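Local structure of probable acetyltransferase (Pseudomonas aeruginosa PAO1, 2EUI) at residues Ala90-Val95 against Asn123-Lys128; Arg22-Met27 against Asp83-Glu88. The protein is of unknown specific function but probably works as a GNAT-family acyltransferase, passing an acyl group from a coenzyme A thioester to a substrate not yet identified. All blocks are in the same frame, centred on the assembly; numbering follows the deposited sequence.

Contact 1: residues Ala90-Val95 against Asn123-Lys128; sequences ARRQLV and NEVAQK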
loop_
_atom_site.group_PDB
_atom_site.type_symbol
_atom_site.label_atom_id
_atom_site.label_comp_id
_atom_site.label_asym_id
_atom_site.label_seq_id
_atom_site.Cartn_x
_atom_site.Cartn_y
_atom_site.Cartn_z
ATOM N N ALA A 90 -23.561 -13.000 -11.287
ATOM C CA ALA A 90 -22.590 -14.027 -10.946
ATOM C C ALA A 90 -22.728 -14.393 -9.474
ATOM O O ALA A 90 -23.160 -13.575 -8.656
ATOM C CB ALA A 90 -21.177 -13.517 -11.233
ATOM N N ARG A 91 -22.368 -15.625 -9.136
ATOM C CA ARG A 91 -22.439 -16.067 -7.749
ATOM C C ARG A 91 -21.200 -15.558 -7.040
ATOM O O ARG A 91 -20.078 -15.925 -7.394
ATOM C CB ARG A 91 -22.498 -17.592 -7.678
ATOM C CG ARG A 91 -22.375 -18.218 -9.038
ATOM C CD ARG A 91 -22.617 -19.696 -9.011
ATOM N NE ARG A 91 -22.386 -20.236 -10.344
ATOM C CZ ARG A 91 -22.484 -21.521 -10.662
ATOM N NH1 ARG A 91 -22.814 -22.412 -9.730
ATOM N NH2 ARG A 91 -22.243 -21.906 -11.915
ATOM N N ARG A 92 -21.424 -14.696 -6.053
ATOM C CA ARG A 92 -20.358 -14.089 -5.261
ATOM C C ARG A 92 -19.216 -15.040 -4.899
ATOM O O ARG A 92 -18.117 -14.947 -5.457
ATOM C CB ARG A 92 -20.960 -13.476 -3.983
ATOM C CG ARG A 92 -19.947 -12.887 -3.002
ATOM C CD ARG A 92 -20.561 -11.725 -2.201
ATOM N NE ARG A 92 -19.646 -11.202 -1.178
ATOM C CZ ARG A 92 -19.705 -9.968 -0.675
ATOM N NH1 ARG A 92 -20.635 -9.116 -1.099
ATOM N NH2 ARG A 92 -18.832 -9.578 0.251
ATOM N N GLN A 93 -19.491 -15.955 -3.971
ATOM C CA GLN A 93 -18.502 -16.916 -3.480
ATOM C C GLN A 93 -17.727 -17.701 -4.542
ATOM O O GLN A 93 -16.494 -17.637 -4.585
ATOM C CB GLN A 93 -19.168 -17.884 -2.499
ATOM C CG GLN A 93 -18.223 -18.921 -1.911
ATOM C CD GLN A 93 -18.658 -19.377 -0.526
ATOM O OE1 GLN A 93 -19.855 -19.561 -0.264
ATOM N NE2 GLN A 93 -17.688 -19.569 0.368
ATOM N N LEU A 94 -18.435 -18.450 -5.382
ATOM C CA LEU A 94 -17.779 -19.222 -6.432
ATOM C C LEU A 94 -16.702 -18.413 -7.186
ATOM O O LEU A 94 -15.577 -18.886 -7.377
ATOM C CB LEU A 94 -18.827 -19.733 -7.423
ATOM C CG LEU A 94 -18.285 -20.368 -8.706
ATOM C CD1 LEU A 94 -17.331 -21.500 -8.354
ATOM C CD2 LEU A 94 -19.442 -20.882 -9.552
ATOM N N VAL A 95 -17.051 -17.195 -7.600
ATOM C CA VAL A 95 -16.140 -16.325 -8.346
ATOM C C VAL A 95 -15.134 -15.583 -7.474
ATOM O O VAL A 95 -13.951 -15.474 -7.832
ATOM C CB VAL A 95 -16.934 -15.299 -9.203
ATOM C CG1 VAL A 95 -16.023 -14.155 -9.664
ATOM C CG2 VAL A 95 -17.526 -16.010 -10.417
ATOM N N ASN A 123 -18.164 -3.236 6.824
ATOM C CA ASN A 123 -18.320 -4.250 5.775
ATOM C C ASN A 123 -18.260 -5.677 6.295
ATOM O O ASN A 123 -17.410 -6.455 5.855
ATOM C CB ASN A 123 -17.248 -4.102 4.695
ATOM C CG ASN A 123 -17.374 -2.817 3.914
ATOM O OD1 ASN A 123 -18.446 -2.212 3.858
ATOM N ND2 ASN A 123 -16.277 -2.398 3.287
ATOM N N GLU A 124 -19.159 -6.021 7.216
ATOM C CA GLU A 124 -19.203 -7.364 7.794
ATOM C C GLU A 124 -18.978 -8.455 6.749
ATOM O O GLU A 124 -18.103 -9.303 6.901
ATOM C CB GLU A 124 -20.555 -7.625 8.459
ATOM C CG GLU A 124 -21.047 -6.550 9.414
ATOM C CD GLU A 124 -20.026 -6.167 10.461
ATOM O OE1 GLU A 124 -19.134 -6.991 10.767
ATOM O OE2 GLU A 124 -20.130 -5.041 10.988
ATOM N N VAL A 125 -19.781 -8.435 5.692
ATOM C CA VAL A 125 -19.663 -9.439 4.649
ATOM C C VAL A 125 -18.248 -9.443 4.095
ATOM O O VAL A 125 -17.550 -10.453 4.174
ATOM C CB VAL A 125 -20.684 -9.194 3.502
ATOM C CG1 VAL A 125 -20.630 -10.329 2.498
ATOM C CG2 VAL A 125 -22.085 -9.085 4.070
ATOM N N ALA A 126 -17.824 -8.311 3.550
ATOM C CA ALA A 126 -16.482 -8.177 2.988
ATOM C C ALA A 126 -15.409 -8.768 3.909
ATOM O O ALA A 126 -14.553 -9.550 3.473
ATOM C CB ALA A 126 -16.183 -6.705 2.717
ATOM N N GLN A 127 -15.471 -8.384 5.180
ATOM C CA GLN A 127 -14.525 -8.851 6.183
ATOM C C GLN A 127 -14.598 -10.355 6.401
ATOM O O GLN A 127 -13.580 -10.999 6.657
ATOM C CB GLN A 127 -14.796 -8.152 7.509
ATOM C CG GLN A 127 -14.875 -6.651 7.401
ATOM C CD GLN A 127 -15.383 -6.026 8.671
ATOM O OE1 GLN A 127 -16.356 -6.497 9.250
ATOM N NE2 GLN A 127 -14.741 -4.953 9.107
ATOM N N LYS A 128 -15.800 -10.911 6.312
ATOM C CA LYS A 128 -15.982 -12.341 6.515
ATOM C C LYS A 128 -15.230 -13.119 5.432
ATOM O O LYS A 128 -14.499 -14.065 5.722
ATOM C CB LYS A 128 -17.470 -12.693 6.474
ATOM C CG LYS A 128 -17.797 -14.051 7.092
ATOM C CD LYS A 128 -18.945 -14.758 6.372
ATOM C CE LYS A 128 -18.504 -15.250 4.997
ATOM N NZ LYS A 128 -17.366 -16.206 5.126
#
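Arg92 reaches from the first turn of helix 92-109 to the first turn of helix 124-131, where its guanidinium meets Val125 and Ala126. The backbones stand well apart, with 10.9 Å between Arg92 CA and Ala126 CA, and one long side chain spans the interval. It can do so because CG lies anti to the backbone N (chi1 176°) and the chain stays extended out to NE. Val125 presents its CG1 branch over one face of the guanidinium, toward the rim of the flat group and not above its middle; Arg92 CZ is 3.3 Å from Val125 CG1. Ala126 sits differently, its backbone at the edge and close to the guanidinium plane, with Arg92 NH2 3.7 Å from Ala126 N and no hydrogen bond between them. In the GNAT fold the loop after the fourth strand and the start of the following helix form the pyrophosphate-binding region for acetyl-CoA, and Arg91 to Val95 probably occupy the matching place. A guanidinium held beside the N-terminus of helix 124-131 is consistent with such an anion site, although no cofactor is seen here. Only 101 Å² is buried between the segments, at the protein surface.

Contact 2: residues Arg22-Met27 against Asp83-Glu88; sequences REFYGM and DIYVAE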
loop_
_atom_site.group_PDB
_atom_site.type_symbol
_atom_site.label_atom_id
_atom_site.label_comp_id
_atom_site.label_asym_id
_atom_site.label_seq_id
_atom_site.Cartn_x
_atom_site.Cartn_y
_atom_site.Cartn_z
ATOM N N ARG A 22 -17.634 0.406 -6.743
ATOM C CA ARG A 22 -17.527 1.630 -5.974
ATOM C C ARG A 22 -18.904 2.075 -5.514
ATOM O O ARG A 22 -19.075 2.563 -4.398
ATOM C CB ARG A 22 -16.877 2.733 -6.823
ATOM C CG ARG A 22 -15.431 2.445 -7.248
ATOM C CD ARG A 22 -14.827 3.582 -8.064
ATOM N NE ARG A 22 -14.922 4.862 -7.364
ATOM C CZ ARG A 22 -15.920 5.728 -7.522
ATOM N NH1 ARG A 22 -16.904 5.449 -8.364
ATOM N NH2 ARG A 22 -15.942 6.863 -6.843
ATOM N N GLU A 23 -19.896 1.907 -6.378
ATOM C CA GLU A 23 -21.249 2.310 -6.026
ATOM C C GLU A 23 -21.782 1.409 -4.927
ATOM O O GLU A 23 -22.404 1.880 -3.972
ATOM C CB GLU A 23 -22.166 2.230 -7.244
ATOM C CG GLU A 23 -21.772 3.144 -8.366
ATOM C CD GLU A 23 -22.719 3.051 -9.539
ATOM O OE1 GLU A 23 -22.901 1.930 -10.077
ATOM O OE2 GLU A 23 -23.279 4.102 -9.930
ATOM N N PHE A 24 -21.519 0.114 -5.069
ATOM C CA PHE A 24 -21.988 -0.872 -4.111
ATOM C C PHE A 24 -21.470 -0.613 -2.706
ATOM O O PHE A 24 -22.070 -1.049 -1.729
ATOM C CB PHE A 24 -21.571 -2.272 -4.555
ATOM C CG PHE A 24 -22.041 -3.360 -3.639
ATOM C CD1 PHE A 24 -23.322 -3.885 -3.762
ATOM C CD2 PHE A 24 -21.211 -3.841 -2.630
ATOM C CE1 PHE A 24 -23.771 -4.880 -2.889
ATOM C CE2 PHE A 24 -21.649 -4.830 -1.752
ATOM C CZ PHE A 24 -22.933 -5.353 -1.882
ATOM N N TYR A 25 -20.352 0.096 -2.606
ATOM C CA TYR A 25 -19.762 0.383 -1.306
ATOM C C TYR A 25 -19.937 1.819 -0.812
ATOM O O TYR A 25 -19.231 2.261 0.096
ATOM C CB TYR A 25 -18.279 -0.008 -1.313
ATOM C CG TYR A 25 -18.081 -1.502 -1.249
ATOM C CD1 TYR A 25 -18.409 -2.217 -0.102
ATOM C CD2 TYR A 25 -17.608 -2.210 -2.352
ATOM C CE1 TYR A 25 -18.272 -3.605 -0.053
ATOM C CE2 TYR A 25 -17.466 -3.599 -2.316
ATOM C CZ TYR A 25 -17.797 -4.290 -1.165
ATOM O OH TYR A 25 -17.634 -5.658 -1.116
ATOM N N GLY A 26 -20.869 2.547 -1.417
ATOM C CA GLY A 26 -21.152 3.895 -0.958
ATOM C C GLY A 26 -20.511 5.085 -1.629
ATOM O O GLY A 26 -20.520 6.186 -1.073
HETATM N N MSE A 27 -19.966 4.908 -2.818
HETATM C CA MSE A 27 -19.354 6.048 -3.466
HETATM C C MSE A 27 -20.220 6.592 -4.606
HETATM O O MSE A 27 -21.175 5.935 -5.069
HETATM C CB MSE A 27 -17.969 5.656 -3.976
HETATM C CG MSE A 27 -17.110 4.884 -2.983
HETATM SE SE MSE A 27 -16.855 5.720 -1.259
HETATM C CE MSE A 27 -17.135 4.143 -0.238
ATOM N N ASP A 83 -9.232 -4.300 -3.758
ATOM C CA ASP A 83 -10.545 -4.657 -4.297
ATOM C C ASP A 83 -10.769 -6.109 -4.689
ATOM O O ASP A 83 -9.882 -6.800 -5.190
ATOM C CB ASP A 83 -10.872 -3.824 -5.544
ATOM C CG ASP A 83 -10.298 -2.431 -5.494
ATOM O OD1 ASP A 83 -10.703 -1.648 -4.605
ATOM O OD2 ASP A 83 -9.439 -2.121 -6.359
ATOM N N ILE A 84 -12.001 -6.540 -4.476
ATOM C CA ILE A 84 -12.456 -7.871 -4.824
ATOM C C ILE A 84 -13.947 -7.622 -5.049
ATOM O O ILE A 84 -14.583 -6.911 -4.279
ATOM C CB ILE A 84 -12.170 -8.906 -3.676
ATOM C CG1 ILE A 84 -12.772 -10.259 -4.035
ATOM C CG2 ILE A 84 -12.717 -8.421 -2.346
ATOM C CD1 ILE A 84 -12.099 -10.941 -5.197
ATOM N N TYR A 85 -14.502 -8.149 -6.130
ATOM C CA TYR A 85 -15.918 -7.907 -6.395
ATOM C C TYR A 85 -16.534 -8.772 -7.477
ATOM O O TYR A 85 -15.936 -9.018 -8.528
ATOM C CB TYR A 85 -16.129 -6.442 -6.769
ATOM C CG TYR A 85 -17.571 -6.069 -7.029
ATOM C CD1 TYR A 85 -18.452 -5.837 -5.971
ATOM C CD2 TYR A 85 -18.054 -5.934 -8.330
ATOM C CE1 TYR A 85 -19.777 -5.475 -6.204
ATOM C CE2 TYR A 85 -19.377 -5.573 -8.572
ATOM C CZ TYR A 85 -20.229 -5.346 -7.508
ATOM O OH TYR A 85 -21.535 -5.000 -7.732
ATOM N N VAL A 86 -17.753 -9.216 -7.212
ATOM C CA VAL A 86 -18.478 -10.044 -8.164
ATOM C C VAL A 86 -19.753 -9.321 -8.579
ATOM O O VAL A 86 -20.314 -8.561 -7.805
ATOM C CB VAL A 86 -18.854 -11.405 -7.545
ATOM C CG1 VAL A 86 -19.530 -12.272 -8.589
ATOM C CG2 VAL A 86 -17.608 -12.095 -6.999
ATOM N N ALA A 87 -20.197 -9.543 -9.809
ATOM C CA ALA A 87 -21.421 -8.913 -10.292
ATOM C C ALA A 87 -22.641 -9.704 -9.783
ATOM O O ALA A 87 -22.554 -10.911 -9.539
ATOM C CB ALA A 87 -21.411 -8.865 -11.819
ATOM N N GLU A 88 -23.769 -9.016 -9.616
ATOM C CA GLU A 88 -25.002 -9.640 -9.130
ATOM C C GLU A 88 -25.322 -10.976 -9.797
ATOM O O GLU A 88 -25.522 -11.990 -9.119
ATOM C CB GLU A 88 -26.201 -8.715 -9.354
ATOM C CG GLU A 88 -26.165 -7.410 -8.606
ATOM C CD GLU A 88 -27.506 -6.688 -8.649
ATOM O OE1 GLU A 88 -28.016 -6.426 -9.760
ATOM O OE2 GLU A 88 -28.051 -6.384 -7.568
#
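Phe24, near the C-terminal end of helix 11-24, faces Tyr85 on strand 76-86 with 9.6 Å between Phe24 CA and Tyr85 CA, the chain beyond Phe24 turning off through a Schellman motif in which Met27 N bonds to Arg22 O, Gly26 N bonds to Glu23 O, and Gly26 takes a positive phi of 96°. Both aromatic side chains point across the gap, each with CG anti to its own backbone N. Their rings meet aslant, planes at 54° and centroids 5.9 Å apart. Tyr85 touches through its CE1 corner, which lies 4.0 Å from Phe24 CG and equally close to Phe24 CB. Tyr25 adds a second, looser contact, its CE2 standing 4.4 Å from Tyr85 CD1. Within the turn, Phe24 CD2 sits over the centre of the Tyr25 ring, so the three aromatics form one cluster. Tyr85 also packs on Leu17 and Lys20 of helix 11-24, while its strand neighbours Ile84 and Val86 pack on helix 92-109. The helix end thus rests on one face of the central GNAT sheet. Next to the cluster, Asp83 OD2 hydrogen-bonds Ser72 OG of the second subunit. No hydrogen bond or salt bridge joins 22-27 to 83-88, so the shape of the rings, and not directional bonding between these two segments, sets how the helix end lies against the strand.

The centres of the two contacts lie 10 Å apart, and along the chain contact 2 is complete before contact 1 begins. Strand 76-86 runs directly into helix 92-109, and the contacts touch at the strand's end, where Val86 CG2 is 3.7 Å from Val95 CG1; separately, Tyr25 packs on Asn123. Contact 2 places helix 11-24 on one side of the mixed sheet. Contact 1 joins helices 92-109 and 124-131, the first of which covers the other side through Ile84 and Val86. Strand 76-86 is parallel to its neighbour 112-120, and in GNAT enzymes this pair and the helices after it frame the acyl-CoA cleft, so both contacts probably border that region here.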